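Local atomic coordinates of ForH (Streptomyces kaniharaensis, PDB entry 6NKO), a protein that is of unknown function but probably takes part in formycin A biosynthesis, combining a methylglyoxal synthase-like domain with a region related to the AICARFT/IMPCHase bienzyme of purine biosynthesis. Residues Gly52-Leu57 with His62-Ile67; Asp69-Pro74 with Val86-Gly91; Gly148-Phe153 with Ala189-Ala194. One frame throughout, in Å; residues are numbered along the deposited sequence.

Contact 1: residues Gly52-Leu57 with His62-Ile67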
loop_
_atom_site.group_PDB
_atom_site.type_symbol
_atom_site.label_atom_id
_atom_site.label_comp_id
_atom_site.label_asym_id
_atom_site.label_seq_id
_atom_site.Cartn_x
_atom_site.Cartn_y
_atom_site.Cartn_z
ATOM N N GLY A 52 10.886 -2.904 -4.301
ATOM C CA GLY A 52 11.039 -4.350 -4.257
ATOM C C GLY A 52 10.061 -5.070 -5.164
ATOM O O GLY A 52 10.448 -5.916 -5.974
ATOM N N THR A 53 8.773 -4.743 -5.037
ATOM C CA THR A 53 7.749 -5.390 -5.849
ATOM C C THR A 53 7.963 -5.140 -7.335
ATOM O O THR A 53 7.652 -6.006 -8.160
ATOM C CB THR A 53 6.363 -4.898 -5.429
ATOM O OG1 THR A 53 6.318 -4.749 -4.004
ATOM C CG2 THR A 53 5.298 -5.882 -5.858
ATOM N N TYR A 54 8.499 -3.970 -7.693
ATOM C CA TYR A 54 8.626 -3.605 -9.101
ATOM C C TYR A 54 9.590 -4.533 -9.829
ATOM O O TYR A 54 9.256 -5.084 -10.885
ATOM C CB TYR A 54 9.081 -2.150 -9.226
ATOM C CG TYR A 54 9.350 -1.704 -10.648
ATOM C CD1 TYR A 54 8.307 -1.364 -11.498
ATOM C CD2 TYR A 54 10.648 -1.618 -11.137
ATOM C CE1 TYR A 54 8.547 -0.954 -12.798
ATOM C CE2 TYR A 54 10.897 -1.210 -12.435
ATOM C CZ TYR A 54 9.842 -0.880 -13.260
ATOM O OH TYR A 54 10.082 -0.472 -14.554
ATOM N N ARG A 55 10.792 -4.718 -9.280
ATOM C CA ARG A 55 11.798 -5.532 -9.955
ATOM C C ARG A 55 11.338 -6.976 -10.090
ATOM O O ARG A 55 11.610 -7.630 -11.104
ATOM C CB ARG A 55 13.128 -5.459 -9.203
ATOM C CG ARG A 55 14.298 -6.091 -9.946
ATOM C CD ARG A 55 14.827 -5.172 -11.039
ATOM N NE ARG A 55 14.122 -5.361 -12.304
ATOM C CZ ARG A 55 13.987 -4.421 -13.233
ATOM N NH1 ARG A 55 14.515 -3.218 -13.046
ATOM N NH2 ARG A 55 13.326 -4.683 -14.353
ATOM N N LEU A 56 10.628 -7.487 -9.084
ATOM C CA LEU A 56 10.133 -8.857 -9.149
ATOM C C LEU A 56 9.061 -9.008 -10.222
ATOM O O LEU A 56 9.076 -9.979 -10.987
ATOM C CB LEU A 56 9.591 -9.279 -7.785
ATOM C CG LEU A 56 8.863 -10.622 -7.735
ATOM C CD1 LEU A 56 9.860 -11.757 -7.572
ATOM C CD2 LEU A 56 7.841 -10.632 -6.611
ATOM N N LEU A 57 8.126 -8.058 -10.295
ATOM C CA LEU A 57 7.030 -8.182 -11.250
ATOM C C LEU A 57 7.495 -7.931 -12.678
ATOM O O LEU A 57 6.988 -8.565 -13.611
ATOM C CB LEU A 57 5.899 -7.222 -10.883
ATOM C CG LEU A 57 5.166 -7.495 -9.568
ATOM C CD1 LEU A 57 4.198 -6.366 -9.255
ATOM C CD2 LEU A 57 4.442 -8.833 -9.613
ATOM N N HIS A 62 5.540 -8.464 -16.288
ATOM C CA HIS A 62 4.290 -7.748 -16.095
ATOM C C HIS A 62 4.543 -6.256 -16.269
ATOM O O HIS A 62 5.587 -5.740 -15.849
ATOM C CB HIS A 62 3.711 -8.036 -14.702
ATOM C CG HIS A 62 3.337 -9.470 -14.479
ATOM N ND1 HIS A 62 4.119 -10.337 -13.747
ATOM C CD2 HIS A 62 2.262 -10.186 -14.888
ATOM C CE1 HIS A 62 3.540 -11.525 -13.708
ATOM N NE2 HIS A 62 2.412 -11.461 -14.394
ATOM N N GLU A 63 3.598 -5.580 -16.923
ATOM C CA GLU A 63 3.730 -4.165 -17.266
ATOM C C GLU A 63 3.362 -3.283 -16.067
ATOM O O GLU A 63 2.447 -2.456 -16.110
ATOM C CB GLU A 63 2.877 -3.842 -18.496
ATOM C CG GLU A 63 1.354 -4.102 -18.327
ATOM C CD GLU A 63 0.955 -5.563 -18.524
ATOM O OE1 GLU A 63 -0.138 -5.830 -19.078
ATOM O OE2 GLU A 63 1.742 -6.448 -18.127
ATOM N N VAL A 64 4.096 -3.471 -14.995
ATOM C CA VAL A 64 3.905 -2.676 -13.789
ATOM C C VAL A 64 4.715 -1.397 -13.925
ATOM O O VAL A 64 5.774 -1.361 -14.561
ATOM C CB VAL A 64 4.286 -3.468 -12.518
ATOM C CG1 VAL A 64 3.346 -4.651 -12.342
ATOM C CG2 VAL A 64 5.738 -3.938 -12.577
ATOM N N GLU A 65 4.200 -0.330 -13.337
ATOM C CA GLU A 65 4.846 0.967 -13.399
ATOM C C GLU A 65 5.580 1.229 -12.092
ATOM O O GLU A 65 5.246 0.667 -11.048
ATOM C CB GLU A 65 3.821 2.073 -13.678
ATOM C CG GLU A 65 3.172 1.959 -15.055
ATOM C CD GLU A 65 1.893 2.770 -15.183
ATOM O OE1 GLU A 65 1.981 4.000 -15.366
ATOM O OE2 GLU A 65 0.797 2.176 -15.111
ATOM N N ARG A 66 6.607 2.065 -12.166
ATOM C CA ARG A 66 7.388 2.414 -10.988
ATOM C C ARG A 66 6.685 3.525 -10.219
ATOM O O ARG A 66 6.522 4.633 -10.739
ATOM C CB ARG A 66 8.787 2.853 -11.405
ATOM C CG ARG A 66 9.893 1.925 -10.947
ATOM C CD ARG A 66 11.226 2.647 -10.900
ATOM N NE ARG A 66 12.338 1.742 -10.628
ATOM C CZ ARG A 66 13.081 1.167 -11.567
ATOM N NH1 ARG A 66 12.829 1.399 -12.848
ATOM N NH2 ARG A 66 14.075 0.359 -11.226
ATOM N N ILE A 67 6.279 3.238 -8.978
ATOM C CA ILE A 67 5.639 4.247 -8.137
ATOM C C ILE A 67 6.574 5.409 -7.847
ATOM O O ILE A 67 6.126 6.475 -7.418
ATOM C CB ILE A 67 5.145 3.629 -6.813
ATOM C CG1 ILE A 67 4.007 4.453 -6.217
ATOM C CG2 ILE A 67 6.274 3.596 -5.795
ATOM C CD1 ILE A 67 2.792 4.565 -7.097
HETATM O O HOH W 1 10.763 2.234 -15.244
#
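Arg66 lies across Tyr54 at about a right angle, an example of how, in a beta-alpha-beta unit, a strand residue can pack over an aromatic ring of the preceding helix. The arginine can be followed outward. Its CB passes near Tyr54 CE1, and its CG then sits over the middle of the ring in a CH-pi contact, 3.4 Å from the centroid and only 2° off the ring normal. From CG to NE the chain runs extended; CD stands over the CD2-CE2 side of the ring, NE passes just beyond it, and Arg66 CZ comes to 3.3 Å from Tyr54 CE2. The guanidinium is inclined to the ring by 39°, with CE2 beneath its centre. At the tip, Arg66 NH1 gives a weak bond, in its own plane, to a water that also bonds Tyr54 OH at 2.9 Å. The tyrosine reaches this place with CG anti to its backbone N (chi1 175°), which brings its edge to Val64, where CE1 is 3.3 Å from the Val64 carbonyl O. A leucine at Tyr54 would probably deprive the Arg66 chain of its flat support and the water of its hydroxyl partner, letting the guanidinium turn more freely. Farther along the helix, Leu57 CD1 packs on Val64 CG1 at 3.6 Å, while Leu57 O accepts His62 N at 3.0 Å and, weakly, His62 ND1. Arg55 NH1 stands 4.0 Å from Arg66 NH2, but Arg55 NE forms a salt bridge with Asp59. The chemistry is thus divided: an apolar interior made by Leu57 and Val64, and an outer, more exposed side where one aromatic face carries a long cationic chain and Asp59 probably offsets part of the charge of the two neighbouring arginines.

Contact 2: residues Asp69-Pro74 with Val86-Gly91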
loop_
_atom_site.group_PDB
_atom_site.type_symbol
_atom_site.label_atom_id
_atom_site.label_comp_id
_atom_site.label_asym_id
_atom_site.label_seq_id
_atom_site.Cartn_x
_atom_site.Cartn_y
_atom_site.Cartn_z
ATOM N N ASP A 69 9.000 7.034 -10.178
ATOM C CA ASP A 69 8.859 7.982 -11.281
ATOM C C ASP A 69 7.415 8.457 -11.425
ATOM O O ASP A 69 7.156 9.616 -11.774
ATOM C CB ASP A 69 9.336 7.305 -12.563
ATOM C CG ASP A 69 10.662 6.554 -12.370
ATOM O OD1 ASP A 69 11.500 6.967 -11.535
ATOM O OD2 ASP A 69 10.860 5.515 -13.037
ATOM N N LEU A 70 6.464 7.570 -11.162
ATOM C CA LEU A 70 5.043 7.867 -11.287
ATOM C C LEU A 70 4.570 8.511 -10.000
ATOM O O LEU A 70 4.459 7.825 -8.983
ATOM C CB LEU A 70 4.245 6.588 -11.516
ATOM C CG LEU A 70 2.774 6.594 -11.910
ATOM C CD1 LEU A 70 2.675 6.328 -13.393
ATOM C CD2 LEU A 70 2.027 5.526 -11.137
ATOM N N ALA A 71 4.245 9.803 -10.047
ATOM C CA ALA A 71 3.582 10.493 -8.935
ATOM C C ALA A 71 4.430 10.476 -7.675
ATOM O O ALA A 71 3.957 10.811 -6.587
ATOM C CB ALA A 71 2.207 9.893 -8.623
ATOM N N GLY A 72 5.686 10.090 -7.805
ATOM C CA GLY A 72 6.525 9.978 -6.645
ATOM C C GLY A 72 7.751 10.822 -6.813
ATOM O O GLY A 72 7.802 11.723 -7.661
ATOM N N VAL A 73 8.767 10.514 -6.026
ATOM C CA VAL A 73 9.901 11.400 -5.868
ATOM C C VAL A 73 11.149 10.513 -5.782
ATOM O O VAL A 73 11.620 10.165 -4.693
ATOM C CB VAL A 73 9.710 12.347 -4.657
ATOM C CG1 VAL A 73 10.141 11.804 -3.261
ATOM C CG2 VAL A 73 10.125 13.877 -5.004
ATOM N N PRO A 74 11.642 9.995 -6.955
ATOM C CA PRO A 74 12.674 8.943 -6.962
ATOM C C PRO A 74 14.055 9.519 -6.756
ATOM O O PRO A 74 14.302 10.636 -7.213
ATOM C CB PRO A 74 12.577 8.362 -8.379
ATOM C CG PRO A 74 11.355 9.009 -8.968
ATOM C CD PRO A 74 11.228 10.326 -8.328
ATOM N N VAL A 86 1.958 14.895 -3.055
ATOM C CA VAL A 86 0.551 15.263 -3.176
ATOM C C VAL A 86 -0.177 14.290 -4.095
ATOM O O VAL A 86 -1.329 13.918 -3.843
ATOM C CB VAL A 86 0.422 16.715 -3.669
ATOM C CG1 VAL A 86 -1.028 17.054 -3.962
ATOM C CG2 VAL A 86 1.008 17.675 -2.644
ATOM N N SER A 87 0.486 13.843 -5.162
ATOM C CA SER A 87 -0.177 12.988 -6.143
ATOM C C SER A 87 -0.546 11.631 -5.551
ATOM O O SER A 87 -1.660 11.137 -5.764
ATOM C CB SER A 87 0.715 12.817 -7.371
ATOM O OG SER A 87 0.760 14.007 -8.137
ATOM N N VAL A 88 0.369 11.010 -4.806
ATOM C CA VAL A 88 0.086 9.692 -4.245
ATOM C C VAL A 88 -0.848 9.803 -3.046
ATOM O O VAL A 88 -1.888 9.138 -2.990
ATOM C CB VAL A 88 1.393 8.969 -3.874
ATOM C CG1 VAL A 88 1.088 7.725 -3.050
ATOM C CG2 VAL A 88 2.166 8.599 -5.125
ATOM N N MET A 89 -0.493 10.641 -2.068
ATOM C CA MET A 89 -1.310 10.755 -0.864
ATOM C C MET A 89 -2.631 11.461 -1.141
ATOM O O MET A 89 -3.640 11.165 -0.489
ATOM C CB MET A 89 -0.532 11.485 0.231
ATOM C CG MET A 89 0.734 10.760 0.678
ATOM S SD MET A 89 0.443 9.018 1.049
ATOM C CE MET A 89 -0.649 9.157 2.460
ATOM N N GLY A 90 -2.648 12.395 -2.095
ATOM C CA GLY A 90 -3.909 12.994 -2.497
ATOM C C GLY A 90 -4.811 12.005 -3.209
ATOM O O GLY A 90 -6.031 12.020 -3.022
ATOM N N GLY A 91 -4.227 11.128 -4.027
ATOM C CA GLY A 91 -5.011 10.107 -4.699
ATOM C C GLY A 91 -5.669 9.125 -3.753
ATOM O O GLY A 91 -6.633 8.455 -4.138
#
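Ala71 comes up to Ser87 with their CA atoms 5.3 Å apart, the nearest such pair between an irregular loop and the first turn of helix 86-93. Here a loop packs on a helix within the methylglyoxal synthase-like domain, whose core is a parallel sheet with helices packed against it. The 69-74 backbone has no regular structure as it leaves edge strand 65-66. At Ala71 it adopts left-handed helical angles (phi 61°, psi 12°), and this local bend presents both the methyl group and the carbonyl of one residue to the helix. The 86-91 segment, by contrast, is regular, with Gly90 N and Gly91 N bonded back to Val86 O and Ser87 O.

Across the contact the side chains meet by van der Waals packing. Ala71 CB touches the methylene of Ser87, 3.5 Å from its CB, and also lies 3.7 Å from Val88 CG2. With chi1 at 169°, Val88 turns CG2 opposite its carbonyl carbon and toward the loop. Val88 also touches Met145 of helix 141-151, so this buried valine joins the loop to a second helix. Leu70, beside Ala71 in the loop, touches Arg46 and Ala48 of strand 46-49. Ala71 O has a polar partner of its own: it is hydrogen-bonded to OG1 of Thr85, the residue just before the helix. That same carbonyl oxygen is brushed by a valine methyl, Val88 CG2 lying 3.2 Å from Ala71 O.

Contact 3: residues Gly148-Phe153 with Ala189-Ala194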
loop_
_atom_site.group_PDB
_atom_site.type_symbol
_atom_site.label_atom_id
_atom_site.label_comp_id
_atom_site.label_asym_id
_atom_site.label_seq_id
_atom_site.Cartn_x
_atom_site.Cartn_y
_atom_site.Cartn_z
ATOM N N GLY A 148 -4.340 5.599 5.301
ATOM C CA GLY A 148 -5.150 6.528 4.531
ATOM C C GLY A 148 -6.187 5.818 3.682
ATOM O O GLY A 148 -7.324 6.281 3.558
ATOM N N ALA A 149 -5.810 4.681 3.091
ATOM C CA ALA A 149 -6.763 3.893 2.318
ATOM C C ALA A 149 -7.862 3.333 3.210
ATOM O O ALA A 149 -9.041 3.358 2.839
ATOM C CB ALA A 149 -6.039 2.766 1.585
ATOM N N ALA A 150 -7.495 2.830 4.391
ATOM C CA ALA A 150 -8.494 2.288 5.305
ATOM C C ALA A 150 -9.443 3.373 5.795
ATOM O O ALA A 150 -10.654 3.146 5.899
ATOM C CB ALA A 150 -7.807 1.596 6.482
ATOM N N LYS A 151 -8.916 4.561 6.101
ATOM C CA LYS A 151 -9.782 5.663 6.510
ATOM C C LYS A 151 -10.737 6.053 5.388
ATOM O O LYS A 151 -11.891 6.415 5.641
ATOM C CB LYS A 151 -8.937 6.862 6.942
ATOM C CG LYS A 151 -9.753 8.098 7.282
ATOM C CD LYS A 151 -8.867 9.256 7.700
ATOM C CE LYS A 151 -9.663 10.550 7.777
ATOM N NZ LYS A 151 -9.026 11.544 8.686
ATOM N N ASN A 152 -10.276 5.970 4.142
ATOM C CA ASN A 152 -11.084 6.318 2.980
ATOM C C ASN A 152 -11.520 5.056 2.241
ATOM O O ASN A 152 -11.379 4.970 1.017
ATOM C CB ASN A 152 -10.285 7.239 2.053
ATOM C CG ASN A 152 -11.165 8.132 1.200
ATOM O OD1 ASN A 152 -12.329 8.375 1.522
ATOM N ND2 ASN A 152 -10.608 8.627 0.101
ATOM N N PHE A 153 -12.055 4.073 2.973
ATOM C CA PHE A 153 -12.282 2.751 2.394
ATOM C C PHE A 153 -13.408 2.731 1.366
ATOM O O PHE A 153 -13.478 1.793 0.566
ATOM C CB PHE A 153 -12.554 1.716 3.495
ATOM C CG PHE A 153 -13.806 1.970 4.297
ATOM C CD1 PHE A 153 -15.056 1.633 3.797
ATOM C CD2 PHE A 153 -13.729 2.513 5.568
ATOM C CE1 PHE A 153 -16.203 1.860 4.535
ATOM C CE2 PHE A 153 -14.873 2.736 6.312
ATOM C CZ PHE A 153 -16.110 2.411 5.795
ATOM N N ALA A 189 -14.509 -4.096 6.594
ATOM C CA ALA A 189 -13.823 -5.205 7.251
ATOM C C ALA A 189 -12.329 -5.180 6.952
ATOM O O ALA A 189 -11.507 -5.440 7.839
ATOM C CB ALA A 189 -14.438 -6.537 6.817
ATOM N N LEU A 190 -11.959 -4.872 5.706
ATOM C CA LEU A 190 -10.546 -4.738 5.371
ATOM C C LEU A 190 -9.936 -3.504 6.021
ATOM O O LEU A 190 -8.760 -3.521 6.402
ATOM C CB LEU A 190 -10.367 -4.680 3.854
ATOM C CG LEU A 190 -10.550 -5.985 3.077
ATOM C CD1 LEU A 190 -10.605 -5.712 1.581
ATOM C CD2 LEU A 190 -9.441 -6.976 3.405
ATOM N N ALA A 191 -10.720 -2.432 6.158
ATOM C CA ALA A 191 -10.205 -1.211 6.766
ATOM C C ALA A 191 -9.910 -1.419 8.245
ATOM O O ALA A 191 -8.853 -1.013 8.741
ATOM C CB ALA A 191 -11.197 -0.066 6.563
ATOM N N GLU A 192 -10.836 -2.058 8.964
ATOM C CA GLU A 192 -10.594 -2.376 10.368
ATOM C C GLU A 192 -9.395 -3.300 10.523
ATOM O O GLU A 192 -8.593 -3.145 11.452
ATOM C CB GLU A 192 -11.839 -3.015 10.980
ATOM C CG GLU A 192 -11.633 -3.499 12.402
ATOM C CD GLU A 192 -12.265 -4.849 12.657
ATOM O OE1 GLU A 192 -13.278 -4.900 13.386
ATOM O OE2 GLU A 192 -11.746 -5.858 12.134
ATOM N N LYS A 193 -9.259 -4.271 9.620
ATOM C CA LYS A 193 -8.115 -5.174 9.668
ATOM C C LYS A 193 -6.814 -4.426 9.402
ATOM O O LYS A 193 -5.782 -4.726 10.015
ATOM C CB LYS A 193 -8.311 -6.304 8.658
ATOM C CG LYS A 193 -7.225 -7.355 8.667
ATOM C CD LYS A 193 -7.522 -8.446 7.652
ATOM C CE LYS A 193 -6.593 -9.630 7.830
ATOM N NZ LYS A 193 -6.947 -10.746 6.911
ATOM N N ALA A 194 -6.847 -3.440 8.501
ATOM C CA ALA A 194 -5.644 -2.678 8.182
ATOM C C ALA A 194 -5.146 -1.901 9.396
ATOM O O ALA A 194 -3.950 -1.919 9.712
ATOM C CB ALA A 194 -5.916 -1.735 7.009
#
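Ala191 presses its methyl group against Ala150, where the two backbones come within 4.2 Å of each other, measured between their CA atoms. Such proximity illustrates what small residues permit: where alanine methyls are what meet at the closest point, the main chains can come very near. Ala191 CB lies 3.3 Å from Ala150 O and 3.8 Å from Ala150 CB, and the contact is reciprocal, since Ala150 CB is 3.6 Å from Ala191 O. One turn farther along, Ala194 CB meets the same Ala150 methyl at 3.9 Å. Ala150 is therefore received between two alanines spaced i and i+3 on the facing helix, and it touches Phe195 there as well.

A larger group finishes the interface beyond the end of helix 141-151. Phe153 has CG between its backbone N and carbonyl carbon (chi1 63°), and this turns the ring toward the facing helix, where CD2 comes to 3.7 Å from Ala191 CB. Ala150 O lies in the plane of that ring, at its edge, so the carbonyl borders both the phenylalanine and the Ala191 methyl.

The next shell holds these groups in place. Asn152, the first residue to depart from helical angles, gives its ND2 to the carbonyls of Ile92 and Ala94, which fixes the chain just before Phe153. Phe153 O in turn is hydrogen-bonded to Arg187 of the long helix, and Lys193 forms salt bridges with Asp161 and Asp164. In the fold, helices 141-151 and 184-212 lie side by side against edge strand 157-159, the last of the parallel sheet, with Ala149, Ala150 and Leu190 all touching Pro158.

Overall arrangement
Followed from the N terminus, the three contacts come in series; none nests inside or crosses another. Contact 1 closes the short turn after helix 51-59, with four residues between its segments. Contact 2 then closes the long loop from edge strand 65-66 to helix 86-93, eleven residues lying between its segments. The two touch where Glu65 OE1 and Leu70 CD1 are 3.1 Å apart. Contact 3 spans 35 residues and brings the long C-terminal helix onto helix 141-151, near the other edge strand. Contacts 1 and 3 lie on opposite sides of the chain's centre, their centres about 24 Å apart. Helix 141-151, part of contact 3, also borders contact 2; nearest atoms of the two contacts are about 6 Å apart.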